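PDB 1JK0: ribonucleoside-diphosphate reductase small chain 2 from Saccharomyces cerevisiae, which serves as a small (R2) subunit of ribonucleotide reductase, making deoxyribonucleotides for DNA synthesis and enabling proper folding of RNR2 and its assembly with the large subunits. Local coordinates for residues Phe11-Arg15 with Asn239-Lys245; Glu22-Leu28 with Ser173-Glu177; Phe163-Trp167 with Lys245-Ala250. All blocks are in the same frame, centred on the assembly; numbering follows the deposited sequence.

Contact 1: residues Phe11-Arg15 with Asn239-Lys245; sequences FQKER and NPKIIEK
In this all-helical, ferritin-like small chain of ribonucleotide reductase, the N-terminal segment Phe11-Arg15 packs on the first turns of helix 240-258, represented by Asn239-Lys245. Phe11 (psi 57°) and Gln12 (phi/psi -97/-59) form a non-extended lead-in to helix 13-21. Asn239 (phi/psi -61/135) is the N-cap residue of helix 240-258, whose first turns run through Lys245. The CA atoms come closest at Phe11 and Asn239, 7.1 Å apart, and 308 Å² is buried in all.

Apolar packing centres on Phe11. Its CA-to-CB bond points toward the helix and chi1 is p (37°), with chi2 at 51°. One ring face is covered by Ile242 (m, t) in a CH-pi contact, CG1 of Ile242 standing 3.9 Å from the Phe11 ring centroid and 4° off its normal. Lys241 CB meets Phe11 CE2 at the ring edge, 3.7 Å away.

The polar groups lie around this patch. Glu14 (chi1 p, chi2 t), with its CA-to-CB bond toward the other segment, comes near the Asn239 side chain. The CA-to-CB bond of Arg15 points sideways to 239-245, but the t, t, m side chain brings the guanidinium edge to Ile242, NH2 of Arg15 being 3.6 Å from CD1 of Ile242. Arg15 also makes long, weak ion pairs with Glu177 and Asp172. The contact thus joins the N-terminal segment to the N-terminal end of helix 240-258 at the surface. Near the plane of the Phe11 ring, and so not placed for cation-pi, Lys245 NZ lies 3.6 Å from Phe11 CZ.

Contact 2: residues Glu22-Leu28 with Ser173-Glu177; sequences EKDEILL and SLYAE
Helix N-termini leave backbone amides without partners from the helix itself, and a side chain distant in sequence can supply one. The distant segment here, Glu22-Leu28, is loop, with 26-28 at helical phi/psi but without the regular bonds. Ser173 precedes the helix. Leu174 (phi/psi -112/152) is its N-cap, and Leu174 N donates to Glu177 OE2 at 3.3 Å, one half of a capping box. Glu22 (m, t), CB toward the helix, instead serves the first amides; its OE2 also touches Leu174 CB at 3.5 Å. Tyr175 N (chi1 t) donates to Glu22 OE2 at 2.6 Å, the CA atoms of Glu22 and Tyr175 being 7.7 Å apart. Leu28 (m, t) makes a CH-pi contact, Leu28 CD2 lying 3.4 Å from the Tyr175 centroid and 7° off the ring normal, while Leu27 CD2 lies at the edge, 4.5 Å from Tyr175 CE2. A water accepts from Ala176 N at 2.7 Å and donates to Glu22 OE2 at 2.6 Å. Helix 175-188 thus starts beside helix 13-21, which Leu174 touches, and helix 207-232, against which Tyr175 packs.

Contact 3: residues Phe163-Trp167 with Lys245-Ala250; sequences FIERW and KIITEA
A single isoleucine engages two aromatic residues one helical turn apart: Ile246 lies between the rings of Trp167 and Phe163, over the face of the Trp167 indole and with Ile246 CG2 3.6 Å from Phe163 CZ. The segments Phe163-Trp167 and Lys245-Ala250 run antiparallel, as the nearest CA pairs make plain: Phe163 with Ala250 at 7.1 Å and Trp167 with Ile246 at 7.7 Å. Both aromatic side chains leave their backbone toward the opposite helix, Phe163 with chi1 t and Trp167 with chi1 m (chi2 92°). Ala250 CB lies over the Phe163 face in a CH-pi contact, 4.1 Å from the ring centroid. The edge of the same ring meets backbone, Phe163 CE2 lying 3.1 Å from Ile246 O. Toward solvent, charge takes over. Extended through chi1 and chi2 (t, t), Arg166 forms a salt bridge from NH1 to Glu249 OE2 (2.7 Å, though the oxygen's position is less certain), while Glu249 OE1 lies 3.6 Å from Trp167 CZ2 at the indole edge. This is an antiparallel helix-helix packing, aromatic against aliphatic with an Arg-Glu salt bridge alongside, that joins helices 155-166 and 240-258 of the all-helical, ferritin-like small-chain fold.

Helix 240-258 carries two of the three contacts, which share Lys245: the helix's first turns receive the N-terminal segment in contact 1, and the next turns pack on helix 155-166 in contact 3, centres about 13 Å apart. Ile242 bridges them, its CG2 lying 3.4 Å from Trp167 CZ3. Contact 2, centred about 15 Å from contact 1 and 19 Å from contact 3, is nested within the loop closed by contact 1, whereas contact 3 crosses both along the chain. A long, weak ion pair, Arg15 NE to Glu177 OE1 at 3.4 Å, ties contact 1 to contact 2, and Ser173 CB lies 3.1 Å from Trp167 O. All lie away from the predicted active-site Tyr131.

Contact 1: residues Phe11-Arg15 with Asn239-Lys245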
loop_
_atom_site.group_PDB
_atom_site.type_symbol
_atom_site.label_atom_id
_atom_site.label_comp_id
_atom_site.label_asym_id
_atom_site.label_seq_id
_atom_site.Cartn_x
_atom_site.Cartn_y
_atom_site.Cartn_z
ATOM N N PHE B 11 19.809 -32.605 -12.797
ATOM C CA PHE B 11 18.790 -31.616 -13.284
ATOM C C PHE B 11 19.405 -30.237 -13.494
ATOM O O PHE B 11 18.953 -29.252 -12.914
ATOM C CB PHE B 11 17.631 -31.513 -12.285
ATOM C CG PHE B 11 18.065 -31.600 -10.855
ATOM C CD1 PHE B 11 19.083 -30.787 -10.375
ATOM C CD2 PHE B 11 17.477 -32.519 -9.998
ATOM C CE1 PHE B 11 19.511 -30.891 -9.066
ATOM C CE2 PHE B 11 17.899 -32.631 -8.681
ATOM C CZ PHE B 11 18.921 -31.813 -8.214
ATOM N N GLN B 12 20.438 -30.170 -14.325
ATOM C CA GLN B 12 21.103 -28.907 -14.598
ATOM C C GLN B 12 20.528 -28.339 -15.892
ATOM O O GLN B 12 19.963 -27.246 -15.910
ATOM C CB GLN B 12 22.616 -29.131 -14.749
ATOM C CG GLN B 12 23.168 -30.403 -14.059
ATOM C CD GLN B 12 23.275 -30.289 -12.543
ATOM O OE1 GLN B 12 23.886 -29.353 -12.025
ATOM N NE2 GLN B 12 22.697 -31.257 -11.830
ATOM N N LYS B 13 20.671 -29.117 -16.964
ATOM C CA LYS B 13 20.193 -28.763 -18.299
ATOM C C LYS B 13 18.741 -28.292 -18.295
ATOM O O LYS B 13 18.439 -27.208 -18.796
ATOM C CB LYS B 13 20.339 -29.970 -19.236
ATOM C CG LYS B 13 21.760 -30.556 -19.265
ATOM C CD LYS B 13 21.831 -31.963 -19.882
ATOM C CE LYS B 13 23.245 -32.556 -19.753
ATOM N NZ LYS B 13 23.380 -33.977 -20.227
ATOM N N GLU B 14 17.848 -29.105 -17.727
ATOM C CA GLU B 14 16.422 -28.767 -17.671
ATOM C C GLU B 14 16.119 -27.435 -16.990
ATOM O O GLU B 14 15.160 -26.754 -17.354
ATOM C CB GLU B 14 15.617 -29.892 -16.999
ATOM C CG GLU B 14 16.220 -30.489 -15.735
ATOM C CD GLU B 14 15.396 -31.662 -15.196
ATOM O OE1 GLU B 14 14.298 -31.419 -14.646
ATOM O OE2 GLU B 14 15.838 -32.829 -15.335
ATOM N N ARG B 15 16.926 -27.059 -16.006
ATOM C CA ARG B 15 16.714 -25.785 -15.340
ATOM C C ARG B 15 16.884 -24.673 -16.375
ATOM O O ARG B 15 16.235 -23.635 -16.293
ATOM C CB ARG B 15 17.713 -25.599 -14.199
ATOM C CG ARG B 15 17.556 -24.275 -13.469
ATOM C CD ARG B 15 18.524 -24.146 -12.298
ATOM N NE ARG B 15 18.255 -25.126 -11.246
ATOM C CZ ARG B 15 18.914 -25.175 -10.091
ATOM N NH1 ARG B 15 19.879 -24.299 -9.836
ATOM N NH2 ARG B 15 18.619 -26.103 -9.187
ATOM N N ASN B 239 12.033 -29.605 -11.037
ATOM C CA ASN B 239 12.189 -31.038 -10.746
ATOM C C ASN B 239 11.727 -31.394 -9.340
ATOM O O ASN B 239 12.058 -30.703 -8.379
ATOM C CB ASN B 239 13.646 -31.466 -10.908
ATOM C CG ASN B 239 13.781 -32.945 -11.228
ATOM O OD1 ASN B 239 13.780 -33.340 -12.398
ATOM N ND2 ASN B 239 13.875 -33.772 -10.192
ATOM N N PRO B 240 10.967 -32.491 -9.199
ATOM C CA PRO B 240 10.469 -32.917 -7.885
ATOM C C PRO B 240 11.539 -33.057 -6.797
ATOM O O PRO B 240 11.245 -32.903 -5.606
ATOM C CB PRO B 240 9.770 -34.241 -8.196
ATOM C CG PRO B 240 9.229 -34.002 -9.573
ATOM C CD PRO B 240 10.417 -33.346 -10.267
ATOM N N LYS B 241 12.776 -33.345 -7.201
ATOM C CA LYS B 241 13.867 -33.509 -6.239
ATOM C C LYS B 241 14.322 -32.181 -5.640
ATOM O O LYS B 241 14.540 -32.095 -4.432
ATOM C CB LYS B 241 15.064 -34.245 -6.881
ATOM C CG LYS B 241 15.111 -35.761 -6.585
ATOM C CD LYS B 241 16.361 -36.449 -7.161
ATOM C CE LYS B 241 16.329 -36.578 -8.693
ATOM N NZ LYS B 241 15.390 -37.634 -9.196
ATOM N N ILE B 242 14.460 -31.150 -6.476
ATOM C CA ILE B 242 14.877 -29.831 -6.000
ATOM C C ILE B 242 13.928 -29.354 -4.898
ATOM O O ILE B 242 14.360 -28.764 -3.906
ATOM C CB ILE B 242 14.874 -28.786 -7.130
ATOM C CG1 ILE B 242 15.766 -29.252 -8.277
ATOM C CG2 ILE B 242 15.373 -27.462 -6.599
ATOM C CD1 ILE B 242 15.794 -28.310 -9.458
ATOM N N ILE B 243 12.635 -29.607 -5.076
ATOM C CA ILE B 243 11.651 -29.217 -4.081
ATOM C C ILE B 243 12.055 -29.840 -2.753
ATOM O O ILE B 243 12.375 -29.140 -1.789
ATOM C CB ILE B 243 10.242 -29.720 -4.448
ATOM C CG1 ILE B 243 9.793 -29.077 -5.758
ATOM C CG2 ILE B 243 9.263 -29.389 -3.324
ATOM C CD1 ILE B 243 8.429 -29.503 -6.218
ATOM N N GLU B 244 12.038 -31.166 -2.711
ATOM C CA GLU B 244 12.419 -31.876 -1.504
ATOM C C GLU B 244 13.814 -31.433 -1.044
ATOM O O GLU B 244 14.167 -31.598 0.122
ATOM C CB GLU B 244 12.399 -33.384 -1.751
ATOM C CG GLU B 244 12.597 -34.209 -0.495
ATOM C CD GLU B 244 12.452 -35.696 -0.744
ATOM O OE1 GLU B 244 13.211 -36.243 -1.571
ATOM O OE2 GLU B 244 11.576 -36.320 -0.111
ATOM N N LYS B 245 14.601 -30.866 -1.959
ATOM C CA LYS B 245 15.945 -30.403 -1.620
ATOM C C LYS B 245 15.903 -29.038 -0.932
ATOM O O LYS B 245 16.784 -28.711 -0.134
ATOM C CB LYS B 245 16.836 -30.318 -2.871
ATOM C CG LYS B 245 17.330 -31.670 -3.409
ATOM C CD LYS B 245 18.323 -31.507 -4.584
ATOM C CE LYS B 245 19.636 -30.844 -4.145
ATOM N NZ LYS B 245 20.607 -30.625 -5.257
#

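Contact 2: residues Glu22-Leu28 with Ser173-Glu177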
loop_
_atom_site.group_PDB
_atom_site.type_symbol
_atom_site.label_atom_id
_atom_site.label_comp_id
_atom_site.label_asym_id
_atom_site.label_seq_id
_atom_site.Cartn_x
_atom_site.Cartn_y
_atom_site.Cartn_z
ATOM N N GLU B 22 9.734 -19.712 -18.400
ATOM C CA GLU B 22 9.045 -18.773 -17.529
ATOM C C GLU B 22 8.399 -17.619 -18.292
ATOM O O GLU B 22 7.732 -16.783 -17.697
ATOM C CB GLU B 22 9.999 -18.212 -16.476
ATOM C CG GLU B 22 10.541 -19.242 -15.523
ATOM C CD GLU B 22 11.166 -18.615 -14.294
ATOM O OE1 GLU B 22 11.917 -17.625 -14.432
ATOM O OE2 GLU B 22 10.911 -19.123 -13.185
ATOM N N LYS B 23 8.584 -17.569 -19.604
ATOM C CA LYS B 23 7.998 -16.487 -20.385
ATOM C C LYS B 23 6.560 -16.798 -20.779
ATOM O O LYS B 23 5.757 -15.891 -20.987
ATOM C CB LYS B 23 8.837 -16.230 -21.635
ATOM C CG LYS B 23 8.923 -14.768 -22.030
ATOM C CD LYS B 23 10.147 -14.541 -22.916
ATOM C CE LYS B 23 10.311 -13.080 -23.316
ATOM N NZ LYS B 23 11.566 -12.868 -24.092
ATOM N N ASP B 24 6.234 -18.080 -20.882
ATOM C CA ASP B 24 4.880 -18.476 -21.243
ATOM C C ASP B 24 3.989 -18.428 -20.016
ATOM O O ASP B 24 2.774 -18.576 -20.135
ATOM C CB ASP B 24 4.833 -19.902 -21.818
ATOM C CG ASP B 24 5.905 -20.149 -22.856
ATOM O OD1 ASP B 24 6.251 -19.192 -23.584
ATOM O OD2 ASP B 24 6.388 -21.304 -22.955
ATOM N N GLU B 25 4.579 -18.242 -18.836
ATOM C CA GLU B 25 3.785 -18.182 -17.610
ATOM C C GLU B 25 2.946 -16.899 -17.596
ATOM O O GLU B 25 3.465 -15.794 -17.426
ATOM C CB GLU B 25 4.680 -18.226 -16.366
ATOM C CG GLU B 25 5.539 -19.485 -16.200
ATOM C CD GLU B 25 4.741 -20.789 -16.071
ATOM O OE1 GLU B 25 3.589 -20.770 -15.584
ATOM O OE2 GLU B 25 5.287 -21.849 -16.446
ATOM N N ILE B 26 1.644 -17.071 -17.790
ATOM C CA ILE B 26 0.685 -15.973 -17.812
ATOM C C ILE B 26 0.714 -15.239 -16.477
ATOM O O ILE B 26 0.397 -14.057 -16.388
ATOM C CB ILE B 26 -0.744 -16.512 -18.051
ATOM C CG1 ILE B 26 -1.199 -17.326 -16.838
ATOM C CG2 ILE B 26 -0.766 -17.414 -19.270
ATOM C CD1 ILE B 26 -2.608 -17.853 -16.940
ATOM N N LEU B 27 1.102 -15.973 -15.442
ATOM C CA LEU B 27 1.193 -15.466 -14.081
ATOM C C LEU B 27 2.261 -14.386 -13.994
ATOM O O LEU B 27 2.028 -13.311 -13.458
ATOM C CB LEU B 27 1.543 -16.628 -13.150
ATOM C CG LEU B 27 0.893 -16.707 -11.771
ATOM C CD1 LEU B 27 -0.608 -16.679 -11.911
ATOM C CD2 LEU B 27 1.338 -17.972 -11.081
ATOM N N LEU B 28 3.436 -14.689 -14.532
ATOM C CA LEU B 28 4.566 -13.764 -14.527
ATOM C C LEU B 28 4.473 -12.827 -15.703
ATOM O O LEU B 28 5.180 -11.825 -15.775
ATOM C CB LEU B 28 5.870 -14.538 -14.632
ATOM C CG LEU B 28 6.070 -15.559 -13.522
ATOM C CD1 LEU B 28 7.175 -16.524 -13.928
ATOM C CD2 LEU B 28 6.390 -14.833 -12.215
ATOM N N SER B 173 18.302 -18.539 -10.027
ATOM C CA SER B 173 17.108 -19.148 -9.438
ATOM C C SER B 173 15.884 -18.964 -10.339
ATOM O O SER B 173 15.830 -18.036 -11.143
ATOM C CB SER B 173 16.817 -18.522 -8.073
ATOM O OG SER B 173 16.561 -17.132 -8.198
ATOM N N LEU B 174 14.908 -19.855 -10.196
ATOM C CA LEU B 174 13.676 -19.786 -10.978
ATOM C C LEU B 174 12.492 -19.431 -10.082
ATOM O O LEU B 174 12.488 -19.754 -8.891
ATOM C CB LEU B 174 13.411 -21.121 -11.658
ATOM C CG LEU B 174 14.349 -21.516 -12.796
ATOM C CD1 LEU B 174 14.032 -22.941 -13.242
ATOM C CD2 LEU B 174 14.192 -20.545 -13.949
ATOM N N TYR B 175 11.486 -18.783 -10.663
ATOM C CA TYR B 175 10.295 -18.357 -9.931
ATOM C C TYR B 175 9.642 -19.470 -9.124
ATOM O O TYR B 175 9.345 -19.302 -7.935
ATOM C CB TYR B 175 9.271 -17.765 -10.897
ATOM C CG TYR B 175 8.015 -17.279 -10.217
ATOM C CD1 TYR B 175 8.069 -16.270 -9.261
ATOM C CD2 TYR B 175 6.773 -17.840 -10.512
ATOM C CE1 TYR B 175 6.924 -15.833 -8.614
ATOM C CE2 TYR B 175 5.621 -17.408 -9.872
ATOM C CZ TYR B 175 5.705 -16.402 -8.923
ATOM O OH TYR B 175 4.573 -15.962 -8.285
ATOM N N ALA B 176 9.413 -20.606 -9.771
ATOM C CA ALA B 176 8.796 -21.729 -9.088
ATOM C C ALA B 176 9.630 -22.084 -7.871
ATOM O O ALA B 176 9.088 -22.347 -6.802
ATOM C CB ALA B 176 8.694 -22.915 -10.018
ATOM N N GLU B 177 10.952 -22.087 -8.037
ATOM C CA GLU B 177 11.849 -22.400 -6.937
ATOM C C GLU B 177 11.691 -21.399 -5.800
ATOM O O GLU B 177 11.371 -21.783 -4.665
ATOM C CB GLU B 177 13.296 -22.421 -7.425
ATOM C CG GLU B 177 13.652 -23.689 -8.185
ATOM C CD GLU B 177 15.039 -23.648 -8.797
ATOM O OE1 GLU B 177 15.414 -24.643 -9.453
ATOM O OE2 GLU B 177 15.744 -22.625 -8.630
HETATM O O HOH W 1 9.287 -20.965 -12.469
#

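Contact 3: residues Phe163-Trp167 with Lys245-Ala250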
loop_
_atom_site.group_PDB
_atom_site.type_symbol
_atom_site.label_atom_id
_atom_site.label_comp_id
_atom_site.label_asym_id
_atom_site.label_seq_id
_atom_site.Cartn_x
_atom_site.Cartn_y
_atom_site.Cartn_z
ATOM N N PHE B 163 19.982 -19.635 3.660
ATOM C CA PHE B 163 18.945 -20.345 2.928
ATOM C C PHE B 163 18.280 -19.375 1.953
ATOM O O PHE B 163 18.202 -19.645 0.757
ATOM C CB PHE B 163 17.930 -20.921 3.918
ATOM C CG PHE B 163 16.758 -21.601 3.268
ATOM C CD1 PHE B 163 15.569 -20.911 3.050
ATOM C CD2 PHE B 163 16.834 -22.935 2.900
ATOM C CE1 PHE B 163 14.473 -21.542 2.480
ATOM C CE2 PHE B 163 15.747 -23.574 2.330
ATOM C CZ PHE B 163 14.561 -22.875 2.121
ATOM N N ILE B 164 17.816 -18.239 2.460
ATOM C CA ILE B 164 17.189 -17.247 1.599
ATOM C C ILE B 164 18.221 -16.749 0.584
ATOM O O ILE B 164 17.872 -16.270 -0.496
ATOM C CB ILE B 164 16.641 -16.051 2.420
ATOM C CG1 ILE B 164 15.568 -16.548 3.389
ATOM C CG2 ILE B 164 16.062 -14.995 1.494
ATOM C CD1 ILE B 164 14.961 -15.455 4.262
ATOM N N GLU B 165 19.499 -16.873 0.931
ATOM C CA GLU B 165 20.576 -16.437 0.045
ATOM C C GLU B 165 20.831 -17.479 -1.038
ATOM O O GLU B 165 21.470 -17.195 -2.051
ATOM C CB GLU B 165 21.862 -16.225 0.841
ATOM C CG GLU B 165 23.031 -15.761 -0.006
ATOM C CD GLU B 165 22.796 -14.386 -0.597
ATOM O OE1 GLU B 165 23.049 -14.205 -1.809
ATOM O OE2 GLU B 165 22.366 -13.485 0.157
ATOM N N ARG B 166 20.310 -18.682 -0.819
ATOM C CA ARG B 166 20.502 -19.792 -1.746
ATOM C C ARG B 166 19.468 -19.893 -2.871
ATOM O O ARG B 166 19.820 -19.845 -4.052
ATOM C CB ARG B 166 20.539 -21.107 -0.949
ATOM C CG ARG B 166 21.143 -22.296 -1.687
ATOM C CD ARG B 166 21.047 -23.599 -0.880
ATOM N NE ARG B 166 21.771 -23.550 0.390
ATOM C CZ ARG B 166 21.233 -23.219 1.562
ATOM N NH1 ARG B 166 19.949 -22.901 1.644
ATOM N NH2 ARG B 166 21.982 -23.207 2.656
ATOM N N TRP B 167 18.195 -20.025 -2.508
ATOM C CA TRP B 167 17.146 -20.168 -3.509
ATOM C C TRP B 167 16.416 -18.892 -3.939
ATOM O O TRP B 167 16.007 -18.780 -5.093
ATOM C CB TRP B 167 16.119 -21.192 -3.034
ATOM C CG TRP B 167 16.709 -22.462 -2.476
ATOM C CD1 TRP B 167 17.003 -22.719 -1.172
ATOM C CD2 TRP B 167 17.017 -23.664 -3.199
ATOM N NE1 TRP B 167 17.464 -24.009 -1.033
ATOM C CE2 TRP B 167 17.481 -24.611 -2.261
ATOM C CE3 TRP B 167 16.941 -24.033 -4.548
ATOM C CZ2 TRP B 167 17.865 -25.900 -2.626
ATOM C CZ3 TRP B 167 17.324 -25.321 -4.911
ATOM C CH2 TRP B 167 17.780 -26.236 -3.950
ATOM N N LYS B 245 14.601 -30.866 -1.959
ATOM C CA LYS B 245 15.945 -30.403 -1.620
ATOM C C LYS B 245 15.903 -29.038 -0.932
ATOM O O LYS B 245 16.784 -28.711 -0.134
ATOM C CB LYS B 245 16.836 -30.318 -2.871
ATOM C CG LYS B 245 17.330 -31.670 -3.409
ATOM C CD LYS B 245 18.323 -31.507 -4.584
ATOM C CE LYS B 245 19.636 -30.844 -4.145
ATOM N NZ LYS B 245 20.607 -30.625 -5.257
ATOM N N ILE B 246 14.874 -28.251 -1.238
ATOM C CA ILE B 246 14.720 -26.925 -0.646
ATOM C C ILE B 246 14.105 -27.000 0.752
ATOM O O ILE B 246 14.546 -26.306 1.668
ATOM C CB ILE B 246 13.849 -26.025 -1.539
ATOM C CG1 ILE B 246 14.486 -25.928 -2.926
ATOM C CG2 ILE B 246 13.718 -24.640 -0.926
ATOM C CD1 ILE B 246 13.681 -25.139 -3.923
ATOM N N ILE B 247 13.094 -27.849 0.911
ATOM C CA ILE B 247 12.430 -28.011 2.199
ATOM C C ILE B 247 13.359 -28.581 3.268
ATOM O O ILE B 247 13.502 -28.008 4.353
ATOM C CB ILE B 247 11.210 -28.940 2.087
ATOM C CG1 ILE B 247 10.015 -28.161 1.542
ATOM C CG2 ILE B 247 10.890 -29.554 3.445
ATOM C CD1 ILE B 247 10.183 -27.706 0.119
ATOM N N THR B 248 13.970 -29.722 2.961
ATOM C CA THR B 248 14.876 -30.385 3.888
ATOM C C THR B 248 15.810 -29.371 4.530
ATOM O O THR B 248 15.853 -29.252 5.758
ATOM C CB THR B 248 15.703 -31.467 3.173
ATOM O OG1 THR B 248 14.833 -32.503 2.710
ATOM C CG2 THR B 248 16.716 -32.080 4.120
ATOM N N GLU B 249 16.545 -28.633 3.703
ATOM C CA GLU B 249 17.474 -27.624 4.206
ATOM C C GLU B 249 16.852 -26.699 5.260
ATOM O O GLU B 249 17.483 -26.405 6.276
ATOM C CB GLU B 249 18.024 -26.782 3.051
ATOM C CG GLU B 249 18.685 -27.591 1.960
ATOM C CD GLU B 249 19.503 -26.734 1.013
ATOM O OE1 GLU B 249 19.933 -27.261 -0.036
ATOM O OE2 GLU B 249 19.731 -25.543 1.318
ATOM N N ALA B 250 15.623 -26.243 5.016
ATOM C CA ALA B 250 14.928 -25.356 5.947
ATOM C C ALA B 250 14.519 -26.130 7.191
ATOM O O ALA B 250 14.393 -25.562 8.279
ATOM C CB ALA B 250 13.702 -24.746 5.287
#